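Local coordinates for microtubule-associated protein 1 light chain 3 (Plasmodium falciparum, PDB 4EOY) that serves as the ubiquitin-like autophagy protein Atg8 of the malaria parasite and binds a peptide of its partner Atg3, consistent with a role in Atg8 lipid conjugation, at residues A[53-57]-A[101-105]; A[67-72]-A[84-90]. The protein carries 3 engineered substitutions. All coordinates share one frame. Residues are numbered along the deposited sequence.

Contact 1 of 2, residues A[53-57]-A[101-105]; sequences LVPMN and LLMQD
The edge strand 51-55 stays extended through P55 (V54 phi/psi -98/132°, P55 -56/137°) and then turns at M56 (-59/-37°) and N57 (-86/0°), while L102, still extended at -84/153°, is the N-cap of helix 103-110. The turn meets the first helical turn with M56 CA 4.8 Å from Q104 CA and N57 CA 5.6 Å from L102 CA. One backbone hydrogen bond joins them, from Q104 N to M56 O at 3.2 Å; at the start of a helix such an NH has no earlier carbonyl to bind, so a loop carbonyl can take its place. Within the ubiquitin-like fold of this Atg8, the contact joins the end of strand 51-55 to the start of helix 103-110. Chi1 m sets M103 CG 3.8 Å from CG1 of V54 (t), and m at chi2 and chi3 folds the thioether back; both residues are buried and pack on F63 of helix 60-72, M103 also on V60. Unbranched M103 can bend to fill the space among these side chains, and beta-branched V54 suits an extended strand. Toward the solvent, Q104 (t, p) lays OE1 3.5 Å from M56 CB while its NE2 bonds E108. M56 (p, t, t) runs outward, away from the helix. N57 is m, which places OD1 3.5 Å from CD1 of L102 (m, t). L102 N makes a weak 3.4 Å hydrogen bond to D105 OD2.

Contact 2 of 2, residues A[67-72]-A[84-90]; sequences LHQHIN and RERTIYL. With ACT (acetate ion), chain H.
Helix 60-72 presents its final turns to an extended segment that becomes strand 89-92 at Y89. H68 CA lies 6.8 Å from I88 CA and N72 CA 5.5 Å from R84 CA. I88 (m, t) is the main bump: its CD1 enters a hollow formed by I71, H68 and N72, reaching 3.5 Å from both I71 CG2 and N72 ND2 and lying over one face of the H68 ring. Farther along, L90 CD2 meets L67 CD2 at 3.9 Å and I71 CD1 at 4.2 Å, beside Y121 of the central strand 117-122. The branched aliphatic chains of I88 and L90 fill the spaces beside I71 and L67 with no polar groups to satisfy. Around N72, R84 N donates to N72 O at 3.0 Å, and N72 ND2 bonds R86 O weakly at 3.4 Å; H68 (t) brings CE1 to 3.1 Å from R86 O. An acetate, probably from the crystallisation liquor, accepts from L90 N at 3.2 Å. A helix packed on a four-stranded mixed sheet, here reaching its edge strand 89-92, is characteristic of the ubiquitin-like fold.

Contacts 1 and 2 both involve the same four-stranded sheet, but at its two outermost strands, 51-55 and 89-92, and their centres are 20 Å apart with no touching atoms. Helix 60-72 relates them: it follows strand 51-55 in the chain, its V60 and F63 lie beside contact 1, and its last turns form contact 2. Both are partly buried. Contact 1 is the smaller, 287 against 465 Å², with a single apolar pair inside and a mixed polar and apolar rim of M56, N57, L102 and Q104; contact 2 has three apolar pairs and a polar part around N72. Residues of contact 1 also pack on the Atg3 peptide, whereas in contact 2 it is H70, turned from the strand, that does so.

Contact 1 of 2, residues A[53-57]-A[101-105]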
loop_
_atom_site.group_PDB
_atom_site.type_symbol
_atom_site.label_atom_id
_atom_site.label_comp_id
_atom_site.label_asym_id
_atom_site.label_seq_id
_atom_site.Cartn_x
_atom_site.Cartn_y
_atom_site.Cartn_z
ATOM N N LEU A 53 4.967 0.578 -6.039
ATOM C CA LEU A 53 5.812 1.680 -6.454
ATOM C C LEU A 53 4.898 2.633 -7.200
ATOM O O LEU A 53 4.622 2.439 -8.386
ATOM C CB LEU A 53 6.944 1.147 -7.330
ATOM C CG LEU A 53 8.244 1.932 -7.379
ATOM C CD1 LEU A 53 8.727 2.274 -5.970
ATOM C CD2 LEU A 53 9.292 1.121 -8.126
ATOM N N VAL A 54 4.384 3.639 -6.492
ATOM C CA VAL A 54 3.264 4.453 -6.983
ATOM C C VAL A 54 3.739 5.772 -7.603
ATOM O O VAL A 54 4.544 6.483 -7.006
ATOM C CB VAL A 54 2.316 4.780 -5.831
ATOM C CG1 VAL A 54 1.114 5.578 -6.320
ATOM C CG2 VAL A 54 1.866 3.494 -5.154
ATOM N N PRO A 55 3.237 6.114 -8.796
ATOM C CA PRO A 55 3.645 7.374 -9.410
ATOM C C PRO A 55 3.366 8.555 -8.489
ATOM O O PRO A 55 2.296 8.614 -7.873
ATOM C CB PRO A 55 2.771 7.464 -10.664
ATOM C CG PRO A 55 2.363 6.075 -10.946
ATOM C CD PRO A 55 2.244 5.408 -9.617
ATOM N N MET A 56 4.319 9.474 -8.396
ATOM C CA MET A 56 4.207 10.596 -7.462
ATOM C C MET A 56 2.972 11.487 -7.694
ATOM O O MET A 56 2.382 11.978 -6.731
ATOM C CB MET A 56 5.479 11.437 -7.490
ATOM C CG MET A 56 5.725 12.172 -8.796
ATOM S SD MET A 56 7.139 13.269 -8.670
ATOM C CE MET A 56 6.982 14.205 -10.195
ATOM N N ASN A 57 2.598 11.704 -8.959
ATOM C CA ASN A 57 1.446 12.545 -9.323
ATOM C C ASN A 57 0.086 11.840 -9.339
ATOM O O ASN A 57 -0.941 12.470 -9.596
ATOM C CB ASN A 57 1.688 13.277 -10.647
ATOM C CG ASN A 57 2.463 14.574 -10.476
ATOM O OD1 ASN A 57 2.443 15.202 -9.414
ATOM N ND2 ASN A 57 3.124 14.998 -11.528
ATOM N N LEU A 101 -5.620 14.816 -2.691
ATOM C CA LEU A 101 -4.184 15.080 -2.580
ATOM C C LEU A 101 -3.425 14.193 -3.562
ATOM O O LEU A 101 -3.990 13.242 -4.114
ATOM C CB LEU A 101 -3.688 14.792 -1.158
ATOM C CG LEU A 101 -4.131 15.734 -0.027
ATOM C CD1 LEU A 101 -3.591 15.271 1.327
ATOM C CD2 LEU A 101 -3.707 17.168 -0.303
ATOM N N LEU A 102 -2.152 14.527 -3.777
ATOM C CA LEU A 102 -1.221 13.686 -4.532
ATOM C C LEU A 102 -0.620 12.635 -3.616
ATOM O O LEU A 102 -0.498 12.841 -2.413
ATOM C CB LEU A 102 -0.078 14.524 -5.120
ATOM C CG LEU A 102 -0.385 15.628 -6.119
ATOM C CD1 LEU A 102 0.927 16.289 -6.505
ATOM C CD2 LEU A 102 -1.110 15.123 -7.357
ATOM N N MET A 103 -0.219 11.505 -4.187
ATOM C CA MET A 103 0.443 10.454 -3.411
ATOM C C MET A 103 1.806 10.898 -2.906
ATOM O O MET A 103 2.318 10.351 -1.930
ATOM C CB MET A 103 0.593 9.155 -4.233
ATOM C CG MET A 103 -0.669 8.287 -4.306
ATOM S SD MET A 103 -1.233 7.675 -2.694
ATOM C CE MET A 103 0.177 6.774 -2.075
ATOM N N GLN A 104 2.408 11.892 -3.554
ATOM C CA GLN A 104 3.639 12.464 -3.038
ATOM C C GLN A 104 3.391 13.151 -1.694
ATOM O O GLN A 104 4.241 13.092 -0.809
ATOM C CB GLN A 104 4.232 13.466 -4.025
ATOM C CG GLN A 104 5.559 14.078 -3.581
ATOM C CD GLN A 104 6.693 13.065 -3.527
ATOM O OE1 GLN A 104 6.658 12.029 -4.216
ATOM N NE2 GLN A 104 7.718 13.362 -2.725
ATOM N N ASP A 105 2.242 13.815 -1.559
ATOM C CA ASP A 105 1.926 14.565 -0.359
ATOM C C ASP A 105 1.855 13.616 0.834
ATOM O O ASP A 105 2.514 13.833 1.854
ATOM C CB ASP A 105 0.633 15.346 -0.550
ATOM C CG ASP A 105 0.811 16.521 -1.475
ATOM O OD1 ASP A 105 1.852 17.236 -1.330
ATOM O OD2 ASP A 105 -0.079 16.741 -2.335
#

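Contact 2 of 2, residues A[67-72]-A[84-90]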
loop_
_atom_site.group_PDB
_atom_site.type_symbol
_atom_site.label_atom_id
_atom_site.label_comp_id
_atom_site.label_asym_id
_atom_site.label_seq_id
_atom_site.Cartn_x
_atom_site.Cartn_y
_atom_site.Cartn_z
ATOM N N LEU A 67 -6.456 0.211 -5.053
ATOM C CA LEU A 67 -6.182 -0.643 -3.891
ATOM C C LEU A 67 -7.416 -1.456 -3.477
ATOM O O LEU A 67 -7.290 -2.598 -3.048
ATOM C CB LEU A 67 -5.668 0.206 -2.728
ATOM C CG LEU A 67 -4.786 -0.485 -1.697
ATOM C CD1 LEU A 67 -3.639 -1.226 -2.349
ATOM C CD2 LEU A 67 -4.241 0.541 -0.718
ATOM N N HIS A 68 -8.602 -0.863 -3.628
ATOM C CA HIS A 68 -9.869 -1.547 -3.397
ATOM C C HIS A 68 -9.970 -2.797 -4.225
ATOM O O HIS A 68 -10.354 -3.853 -3.720
ATOM C CB HIS A 68 -11.033 -0.628 -3.757
ATOM C CG HIS A 68 -12.358 -1.040 -3.155
ATOM N ND1 HIS A 68 -12.919 -2.247 -3.382
ATOM C CD2 HIS A 68 -13.255 -0.337 -2.340
ATOM C CE1 HIS A 68 -14.102 -2.326 -2.730
ATOM N NE2 HIS A 68 -14.305 -1.159 -2.091
ATOM N N GLN A 69 -9.643 -2.681 -5.507
ATOM C CA GLN A 69 -9.741 -3.806 -6.437
ATOM C C GLN A 69 -8.729 -4.873 -6.079
ATOM O O GLN A 69 -9.076 -6.052 -5.960
ATOM C CB GLN A 69 -9.496 -3.354 -7.884
ATOM C CG GLN A 69 -10.404 -2.237 -8.360
ATOM C CD GLN A 69 -11.861 -2.563 -8.152
ATOM O OE1 GLN A 69 -12.329 -3.601 -8.597
ATOM N NE2 GLN A 69 -12.590 -1.679 -7.467
ATOM N N HIS A 70 -7.478 -4.457 -5.876
ATOM C CA HIS A 70 -6.411 -5.414 -5.549
ATOM C C HIS A 70 -6.783 -6.261 -4.352
ATOM O O HIS A 70 -6.714 -7.506 -4.405
ATOM C CB HIS A 70 -5.092 -4.679 -5.346
ATOM C CG HIS A 70 -3.917 -5.579 -5.042
ATOM N ND1 HIS A 70 -3.342 -6.372 -5.974
ATOM C CD2 HIS A 70 -3.198 -5.776 -3.860
ATOM C CE1 HIS A 70 -2.322 -7.061 -5.418
ATOM N NE2 HIS A 70 -2.230 -6.695 -4.122
ATOM N N ILE A 71 -7.215 -5.614 -3.269
ATOM C CA ILE A 71 -7.528 -6.349 -2.036
ATOM C C ILE A 71 -8.660 -7.361 -2.255
ATOM O O ILE A 71 -8.687 -8.431 -1.629
ATOM C CB ILE A 71 -7.903 -5.404 -0.885
ATOM C CG1 ILE A 71 -6.690 -4.554 -0.488
ATOM C CG2 ILE A 71 -8.408 -6.199 0.323
ATOM C CD1 ILE A 71 -7.038 -3.248 0.221
ATOM N N ASN A 72 -9.579 -7.027 -3.159
ATOM C CA ASN A 72 -10.734 -7.871 -3.432
ATOM C C ASN A 72 -10.570 -8.879 -4.575
ATOM O O ASN A 72 -11.497 -9.609 -4.866
ATOM C CB ASN A 72 -11.959 -6.989 -3.669
ATOM C CG ASN A 72 -12.445 -6.336 -2.400
ATOM O OD1 ASN A 72 -12.436 -6.947 -1.336
ATOM N ND2 ASN A 72 -12.860 -5.088 -2.499
ATOM N N ARG A 84 -14.323 -10.470 -5.620
ATOM C CA ARG A 84 -15.453 -10.482 -4.692
ATOM C C ARG A 84 -15.591 -9.110 -4.033
ATOM O O ARG A 84 -14.668 -8.669 -3.350
ATOM C CB ARG A 84 -15.257 -11.538 -3.611
ATOM C CG ARG A 84 -16.462 -11.664 -2.682
ATOM C CD ARG A 84 -16.357 -12.845 -1.736
ATOM N NE ARG A 84 -16.481 -14.127 -2.424
ATOM C CZ ARG A 84 -16.535 -15.310 -1.815
ATOM N NH1 ARG A 84 -16.479 -15.402 -0.485
ATOM N NH2 ARG A 84 -16.653 -16.410 -2.546
ATOM N N GLU A 85 -16.746 -8.467 -4.219
ATOM C CA GLU A 85 -17.050 -7.157 -3.621
ATOM C C GLU A 85 -17.149 -7.215 -2.087
ATOM O O GLU A 85 -17.930 -8.002 -1.523
ATOM C CB GLU A 85 -18.362 -6.605 -4.186
ATOM C CG GLU A 85 -18.965 -5.411 -3.437
ATOM C CD GLU A 85 -18.231 -4.094 -3.682
ATOM O OE1 GLU A 85 -16.984 -4.071 -3.597
ATOM O OE2 GLU A 85 -18.905 -3.069 -3.947
ATOM N N ARG A 86 -16.340 -6.383 -1.434
ATOM C CA ARG A 86 -16.350 -6.211 0.021
ATOM C C ARG A 86 -16.081 -4.738 0.315
ATOM O O ARG A 86 -15.378 -4.064 -0.452
ATOM C CB ARG A 86 -15.249 -7.033 0.667
ATOM C CG ARG A 86 -15.343 -8.534 0.463
ATOM C CD ARG A 86 -14.065 -9.097 1.003
ATOM N NE ARG A 86 -13.520 -10.301 0.513
ATOM C CZ ARG A 86 -13.050 -10.909 -0.554
ATOM N NH1 ARG A 86 -13.151 -12.197 -0.343
ATOM N NH2 ARG A 86 -12.265 -10.476 -1.527
ATOM N N THR A 87 -16.648 -4.244 1.417
ATOM C CA THR A 87 -16.392 -2.879 1.878
ATOM C C THR A 87 -15.022 -2.823 2.567
ATOM O O THR A 87 -14.729 -3.631 3.447
ATOM C CB THR A 87 -17.519 -2.351 2.816
ATOM O OG1 THR A 87 -17.141 -1.083 3.364
ATOM C CG2 THR A 87 -17.781 -3.287 3.972
ATOM N N ILE A 88 -14.182 -1.879 2.131
ATOM C CA ILE A 88 -12.850 -1.670 2.702
ATOM C C ILE A 88 -12.684 -0.220 3.153
ATOM O O ILE A 88 -13.155 0.696 2.495
ATOM C CB ILE A 88 -11.741 -1.987 1.680
ATOM C CG1 ILE A 88 -11.871 -3.433 1.185
ATOM C CG2 ILE A 88 -10.362 -1.756 2.287
ATOM C CD1 ILE A 88 -10.906 -3.779 0.063
ATOM N N TYR A 89 -12.025 -0.027 4.288
ATOM C CA TYR A 89 -11.616 1.299 4.724
ATOM C C TYR A 89 -10.103 1.368 4.767
ATOM O O TYR A 89 -9.455 0.474 5.331
ATOM C CB TYR A 89 -12.169 1.589 6.110
ATOM C CG TYR A 89 -13.673 1.623 6.157
ATOM C CD1 TYR A 89 -14.373 2.781 5.878
ATOM C CD2 TYR A 89 -14.399 0.478 6.483
ATOM C CE1 TYR A 89 -15.759 2.809 5.938
ATOM C CE2 TYR A 89 -15.776 0.491 6.538
ATOM C CZ TYR A 89 -16.453 1.653 6.270
ATOM O OH TYR A 89 -17.827 1.662 6.335
ATOM N N LEU A 90 -9.551 2.419 4.164
ATOM C CA LEU A 90 -8.098 2.601 4.064
ATOM C C LEU A 90 -7.562 3.689 5.008
ATOM O O LEU A 90 -8.217 4.721 5.241
ATOM C CB LEU A 90 -7.722 2.951 2.631
ATOM C CG LEU A 90 -8.026 1.856 1.595
ATOM C CD1 LEU A 90 -7.754 2.370 0.184
ATOM C CD2 LEU A 90 -7.212 0.598 1.884
HETATM C C ACT H . -11.895 5.232 2.315
HETATM O O ACT H . -10.726 4.986 2.688
HETATM O OXT ACT H . -12.863 5.202 3.112
HETATM C CH3 ACT H . -12.140 5.582 0.876
#